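Sepf-like protein (Archaeoglobus fulgidus, PDB 3ZIE) probably acts in cell division, as a counterpart of SepF, a membrane anchor for the Z ring. Local coordinates at residues 28-33 / 64-69; 6-11 / 42-47. The protein carries 1 engineered substitution. All coordinates share one frame; numbering follows the deposited sequence.

In the fold
Contact 1 and contact 2 lie about 9 Å apart, centre to centre, in an alpha/beta domain whose four-stranded mixed sheet has the order 2-7, 26-30, 66-70, 58-62. Along the chain their segments alternate: 6-11, 28-33, 42-47, 64-69. Contact 1 is an antiparallel pairing inside the sheet; contact 2 sets the loop leaving strand 2-7, outermost within the chain but continued by a parallel strand of the second subunit, against helix 38-55. The two meet directly: Asp30 N lies 2.7 Å from Ala6 O, a probable hydrogen bond, and Ala29 CB packs on Val8 CG2 at 3.8 Å. Val28, Tyr66 and Ile68 of contact 1 pack on the second subunit, which segment 6-11 meets through Ala6, Glu7 and Thr9.

Contact 1: residues 28-33 / 64-69; sequences VADIAF and EDYVIM. Engineered in segment 64-69: Met69 (natural residue Ile).
The Tyr66 ring has Asp30 over one face, where OD1 stands 4.1 Å above the ring plane, displaced from the ring centre, with the carboxylate and ring planes 29° apart. Asp30 CB comes within 3.6 Å of Tyr66 CE1, while Val28 CG1 and the Ala29 carbonyl approach the ring obliquely. These groups decorate an antiparallel ladder between the central strands 26-30 and 66-70 of the mixed sheet. Asp30-Tyr66 and Val28-Ile68 are non-hydrogen-bonded pairs on one face; on that face, Leu62 of the second subunit packs on Val28 and Tyr66. Ala29-Val67 is the hydrogen-bonded pair, with Ala29 N to Val67 O and Val67 N to Ala29 O both 2.9 Å. On the face of Ala29 and Val67, Ile31 CD1 reaches Val67 CG2, and helix 38-55 adds Leu41 against Ile31. Past the strand end, Ile31 N still donates to Asp65 O, at 2.7 Å. Asp30 holds its CG anti to the backbone N (chi1 -174°), which carries the carboxylate forward along the chain to close an Asx turn: Ala32 N donates to Asp30 OD1 at 3.0 Å, arriving from above the carboxylate plane.

Contact 2: residues 6-11 / 42-47; sequences AEVTGL and DRVLKD
Leu11 and Val44 have the nearest CA atoms across the two segments, 6.1 Å apart, where the loop after strand 2-7 passes helix 38-55. No hydrogen bond joins the two segments; within 42-47 the helix keeps its own pattern, with Asp47 N donating to Arg43 O. Side chains make most of the contact, with Gly10 O also lying against Val44 CG2. Val8 and Val44 meet end-on, CG1 to CG1 at 4.0 Å. Both valines hold CG1 anti to the backbone N (chi1 178° and 171°), and it is this methyl that each presents to the other. Val44 CG2 faces Leu11 instead, 4.1 Å from its CD2, the two side chains running alongside in opposed directions. The Leu11 methyls divide between two charged neighbours. CD1 lies in plane at the edge of the Arg43 guanidinium, 3.5 Å from NH1, whereas CD2 comes to 3.4 Å from Asp47 OD2. Asp47 OD1 takes a salt bridge from Lys46 NZ at 2.8 Å. Shortening Leu11 to an alanine removes both methyls, which would probably open a gap beside Val44 CG2 and take away the apolar neighbour of Asp47 OD2. With Ile34 touching both valines and Ile17 of helix 14-22 against Val8, the arrangement is the margin of the helix layer of an alpha/beta sandwich, where the loop following a strand closes against a helix.

Contact 1: residues 28-33 / 64-69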
loop_
_atom_site.group_PDB
_atom_site.type_symbol
_atom_site.label_atom_id
_atom_site.label_comp_id
_atom_site.label_asym_id
_atom_site.label_seq_id
_atom_site.Cartn_x
_atom_site.Cartn_y
_atom_site.Cartn_z
ATOM N N VAL B 28 -2.419 2.468 -4.867
ATOM C CA VAL B 28 -2.587 3.025 -3.536
ATOM C C VAL B 28 -2.864 4.514 -3.784
ATOM O O VAL B 28 -2.051 5.249 -4.356
ATOM C CB VAL B 28 -1.363 2.790 -2.635
ATOM C CG1 VAL B 28 -1.598 3.413 -1.176
ATOM C CG2 VAL B 28 -1.121 1.283 -2.463
ATOM N N ALA B 29 -4.064 4.958 -3.426
ATOM C CA ALA B 29 -4.482 6.346 -3.724
ATOM C C ALA B 29 -4.431 7.235 -2.488
ATOM O O ALA B 29 -4.986 6.883 -1.411
ATOM C CB ALA B 29 -5.892 6.323 -4.337
ATOM N N ASP B 30 -3.759 8.393 -2.624
ATOM C CA ASP B 30 -3.705 9.363 -1.553
ATOM C C ASP B 30 -4.899 10.267 -1.734
ATOM O O ASP B 30 -5.007 10.902 -2.781
ATOM C CB ASP B 30 -2.415 10.193 -1.648
ATOM C CG ASP B 30 -2.233 11.131 -0.458
ATOM O OD1 ASP B 30 -3.113 11.219 0.406
ATOM O OD2 ASP B 30 -1.160 11.778 -0.340
ATOM N N ILE B 31 -5.807 10.285 -0.753
ATOM C CA ILE B 31 -6.985 11.175 -0.833
ATOM C C ILE B 31 -6.924 12.361 0.146
ATOM O O ILE B 31 -7.958 13.055 0.326
ATOM C CB ILE B 31 -8.348 10.397 -0.578
ATOM C CG1 ILE B 31 -8.286 9.710 0.806
ATOM C CG2 ILE B 31 -8.679 9.546 -1.879
ATOM C CD1 ILE B 31 -9.495 8.976 1.324
ATOM N N ALA B 32 -5.749 12.584 0.771
ATOM C CA ALA B 32 -5.611 13.624 1.810
ATOM C C ALA B 32 -6.160 14.952 1.359
ATOM O O ALA B 32 -6.810 15.676 2.149
ATOM C CB ALA B 32 -4.099 13.797 2.200
ATOM N N PHE B 33 -5.888 15.278 0.093
ATOM C CA PHE B 33 -6.156 16.607 -0.425
ATOM C C PHE B 33 -7.622 16.965 -0.514
ATOM O O PHE B 33 -7.981 18.173 -0.532
ATOM C CB PHE B 33 -5.502 16.834 -1.801
ATOM C CG PHE B 33 -5.511 18.290 -2.230
ATOM C CD1 PHE B 33 -4.724 19.245 -1.541
ATOM C CD2 PHE B 33 -6.354 18.733 -3.290
ATOM C CE1 PHE B 33 -4.744 20.627 -1.920
ATOM C CE2 PHE B 33 -6.363 20.090 -3.689
ATOM C CZ PHE B 33 -5.556 21.034 -3.009
ATOM N N GLU B 64 -6.086 7.376 7.556
ATOM C CA GLU B 64 -7.041 8.439 7.207
ATOM C C GLU B 64 -6.916 8.904 5.785
ATOM O O GLU B 64 -7.866 9.453 5.231
ATOM C CB GLU B 64 -6.764 9.685 8.091
ATOM C CG GLU B 64 -7.023 9.480 9.553
ATOM C CD GLU B 64 -8.436 9.876 9.931
ATOM O OE1 GLU B 64 -9.342 9.778 9.065
ATOM O OE2 GLU B 64 -8.635 10.307 11.096
ATOM N N ASP B 65 -5.739 8.746 5.190
ATOM C CA ASP B 65 -5.443 9.511 3.995
ATOM C C ASP B 65 -5.255 8.716 2.723
ATOM O O ASP B 65 -5.065 9.305 1.663
ATOM C CB ASP B 65 -4.241 10.453 4.267
ATOM C CG ASP B 65 -4.588 11.538 5.270
ATOM O OD1 ASP B 65 -5.805 11.827 5.425
ATOM O OD2 ASP B 65 -3.676 12.086 5.918
ATOM N N TYR B 66 -5.266 7.379 2.832
ATOM C CA TYR B 66 -5.027 6.473 1.702
ATOM C C TYR B 66 -6.136 5.430 1.555
ATOM O O TYR B 66 -6.801 5.070 2.505
ATOM C CB TYR B 66 -3.702 5.685 1.867
ATOM C CG TYR B 66 -2.521 6.569 1.758
ATOM C CD1 TYR B 66 -1.974 6.888 0.521
ATOM C CD2 TYR B 66 -1.939 7.088 2.898
ATOM C CE1 TYR B 66 -0.861 7.753 0.430
ATOM C CE2 TYR B 66 -0.859 7.972 2.809
ATOM C CZ TYR B 66 -0.337 8.290 1.565
ATOM O OH TYR B 66 0.739 9.144 1.497
ATOM N N VAL B 67 -6.258 4.903 0.359
ATOM C CA VAL B 67 -7.145 3.782 0.078
ATOM C C VAL B 67 -6.342 2.825 -0.795
ATOM O O VAL B 67 -5.682 3.248 -1.726
ATOM C CB VAL B 67 -8.404 4.299 -0.690
ATOM C CG1 VAL B 67 -9.269 3.222 -1.062
ATOM C CG2 VAL B 67 -9.241 5.159 0.257
ATOM N N ILE B 68 -6.397 1.539 -0.506
ATOM C CA ILE B 68 -5.667 0.544 -1.292
ATOM C C ILE B 68 -6.690 -0.121 -2.210
ATOM O O ILE B 68 -7.748 -0.577 -1.750
ATOM C CB ILE B 68 -5.020 -0.535 -0.417
ATOM C CG1 ILE B 68 -4.023 0.046 0.605
ATOM C CG2 ILE B 68 -4.313 -1.562 -1.310
ATOM C CD1 ILE B 68 -3.664 -0.932 1.785
HETATM N N MSE B 69 -6.380 -0.171 -3.497
HETATM C CA MSE B 69 -7.270 -0.798 -4.470
HETATM C C MSE B 69 -6.579 -1.929 -5.168
HETATM O O MSE B 69 -5.462 -1.748 -5.691
HETATM C CB MSE B 69 -7.669 0.274 -5.494
HETATM C CG MSE B 69 -8.478 1.403 -4.773
HETATM SE SE MSE B 69 -9.002 2.349 -6.310
HETATM C CE MSE B 69 -10.398 0.734 -6.599
#

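Contact 2: residues 6-11 / 42-47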
loop_
_atom_site.group_PDB
_atom_site.type_symbol
_atom_site.label_atom_id
_atom_site.label_comp_id
_atom_site.label_asym_id
_atom_site.label_seq_id
_atom_site.Cartn_x
_atom_site.Cartn_y
_atom_site.Cartn_z
ATOM N N ALA B 6 -1.303 6.969 -6.424
ATOM C CA ALA B 6 -2.042 8.118 -7.049
ATOM C C ALA B 6 -2.186 9.254 -6.037
ATOM O O ALA B 6 -2.437 8.995 -4.883
ATOM C CB ALA B 6 -3.444 7.694 -7.531
ATOM N N GLU B 7 -1.980 10.504 -6.476
ATOM C CA GLU B 7 -2.203 11.695 -5.645
ATOM C C GLU B 7 -3.528 12.250 -6.118
ATOM O O GLU B 7 -3.604 12.808 -7.231
ATOM C CB GLU B 7 -1.081 12.710 -5.886
ATOM C CG GLU B 7 0.259 12.252 -5.299
ATOM C CD GLU B 7 0.268 11.953 -3.772
ATOM O OE1 GLU B 7 -0.521 12.513 -2.979
ATOM O OE2 GLU B 7 1.110 11.152 -3.313
ATOM N N VAL B 8 -4.592 11.950 -5.374
ATOM C CA VAL B 8 -5.952 12.233 -5.875
ATOM C C VAL B 8 -6.306 13.661 -5.450
ATOM O O VAL B 8 -6.451 13.924 -4.238
ATOM C CB VAL B 8 -7.027 11.231 -5.316
ATOM C CG1 VAL B 8 -8.449 11.622 -5.855
ATOM C CG2 VAL B 8 -6.671 9.802 -5.724
ATOM N N THR B 9 -6.422 14.552 -6.428
ATOM C CA THR B 9 -6.760 15.965 -6.133
ATOM C C THR B 9 -8.131 16.413 -6.674
ATOM O O THR B 9 -8.494 17.600 -6.565
ATOM C CB THR B 9 -5.689 16.906 -6.721
ATOM O OG1 THR B 9 -5.432 16.521 -8.077
ATOM C CG2 THR B 9 -4.410 16.785 -5.894
ATOM N N GLY B 10 -8.891 15.466 -7.226
ATOM C CA GLY B 10 -10.176 15.736 -7.899
ATOM C C GLY B 10 -10.562 14.545 -8.749
ATOM O O GLY B 10 -9.897 13.487 -8.701
ATOM N N LEU B 11 -11.569 14.701 -9.599
ATOM C CA LEU B 11 -12.035 13.576 -10.394
ATOM C C LEU B 11 -11.114 13.221 -11.589
ATOM O O LEU B 11 -11.248 12.164 -12.200
ATOM C CB LEU B 11 -13.469 13.834 -10.878
ATOM C CG LEU B 11 -14.572 13.492 -9.853
ATOM C CD1 LEU B 11 -15.776 14.363 -10.051
ATOM C CD2 LEU B 11 -14.956 12.032 -10.038
ATOM N N ASP B 42 -16.755 12.039 -1.980
ATOM C CA ASP B 42 -17.825 11.070 -2.169
ATOM C C ASP B 42 -17.940 10.583 -3.599
ATOM O O ASP B 42 -18.140 9.388 -3.779
ATOM C CB ASP B 42 -19.173 11.583 -1.648
ATOM C CG ASP B 42 -19.190 11.749 -0.169
ATOM O OD1 ASP B 42 -18.265 11.231 0.526
ATOM O OD2 ASP B 42 -20.126 12.390 0.316
ATOM N N ARG B 43 -17.801 11.457 -4.606
ATOM C CA ARG B 43 -17.913 11.054 -6.006
ATOM C C ARG B 43 -16.752 10.153 -6.381
ATOM O O ARG B 43 -16.928 9.134 -7.087
ATOM C CB ARG B 43 -17.857 12.233 -7.004
ATOM C CG ARG B 43 -18.951 13.288 -6.914
ATOM C CD ARG B 43 -18.843 14.206 -8.108
ATOM N NE ARG B 43 -19.575 15.437 -7.893
ATOM C CZ ARG B 43 -19.218 16.637 -8.369
ATOM N NH1 ARG B 43 -18.094 16.774 -9.083
ATOM N NH2 ARG B 43 -19.974 17.723 -8.122
ATOM N N VAL B 44 -15.535 10.562 -5.960
ATOM C CA VAL B 44 -14.338 9.728 -6.244
ATOM C C VAL B 44 -14.533 8.335 -5.591
ATOM O O VAL B 44 -14.363 7.282 -6.236
ATOM C CB VAL B 44 -13.045 10.432 -5.708
ATOM C CG1 VAL B 44 -11.810 9.479 -5.782
ATOM C CG2 VAL B 44 -12.742 11.682 -6.588
ATOM N N LEU B 45 -14.897 8.322 -4.308
ATOM C CA LEU B 45 -14.982 7.032 -3.607
ATOM C C LEU B 45 -16.129 6.179 -4.192
ATOM O O LEU B 45 -16.034 4.931 -4.268
ATOM C CB LEU B 45 -15.177 7.178 -2.083
ATOM C CG LEU B 45 -14.038 7.661 -1.201
ATOM C CD1 LEU B 45 -14.505 7.953 0.280
ATOM C CD2 LEU B 45 -12.854 6.693 -1.245
ATOM N N LYS B 46 -17.236 6.847 -4.565
ATOM C CA LYS B 46 -18.283 6.120 -5.289
ATOM C C LYS B 46 -17.687 5.461 -6.574
ATOM O O LYS B 46 -17.902 4.282 -6.848
ATOM C CB LYS B 46 -19.455 7.027 -5.667
ATOM C CG LYS B 46 -20.498 6.349 -6.635
ATOM C CD LYS B 46 -21.489 7.355 -7.260
ATOM C CE LYS B 46 -20.816 8.331 -8.299
ATOM N NZ LYS B 46 -20.633 7.772 -9.711
ATOM N N ASP B 47 -16.957 6.233 -7.362
ATOM C CA ASP B 47 -16.337 5.655 -8.556
ATOM C C ASP B 47 -15.360 4.521 -8.237
ATOM O O ASP B 47 -15.328 3.533 -8.920
ATOM C CB ASP B 47 -15.633 6.715 -9.402
ATOM C CG ASP B 47 -16.587 7.760 -9.964
ATOM O OD1 ASP B 47 -17.837 7.573 -10.011
ATOM O OD2 ASP B 47 -16.046 8.779 -10.378
#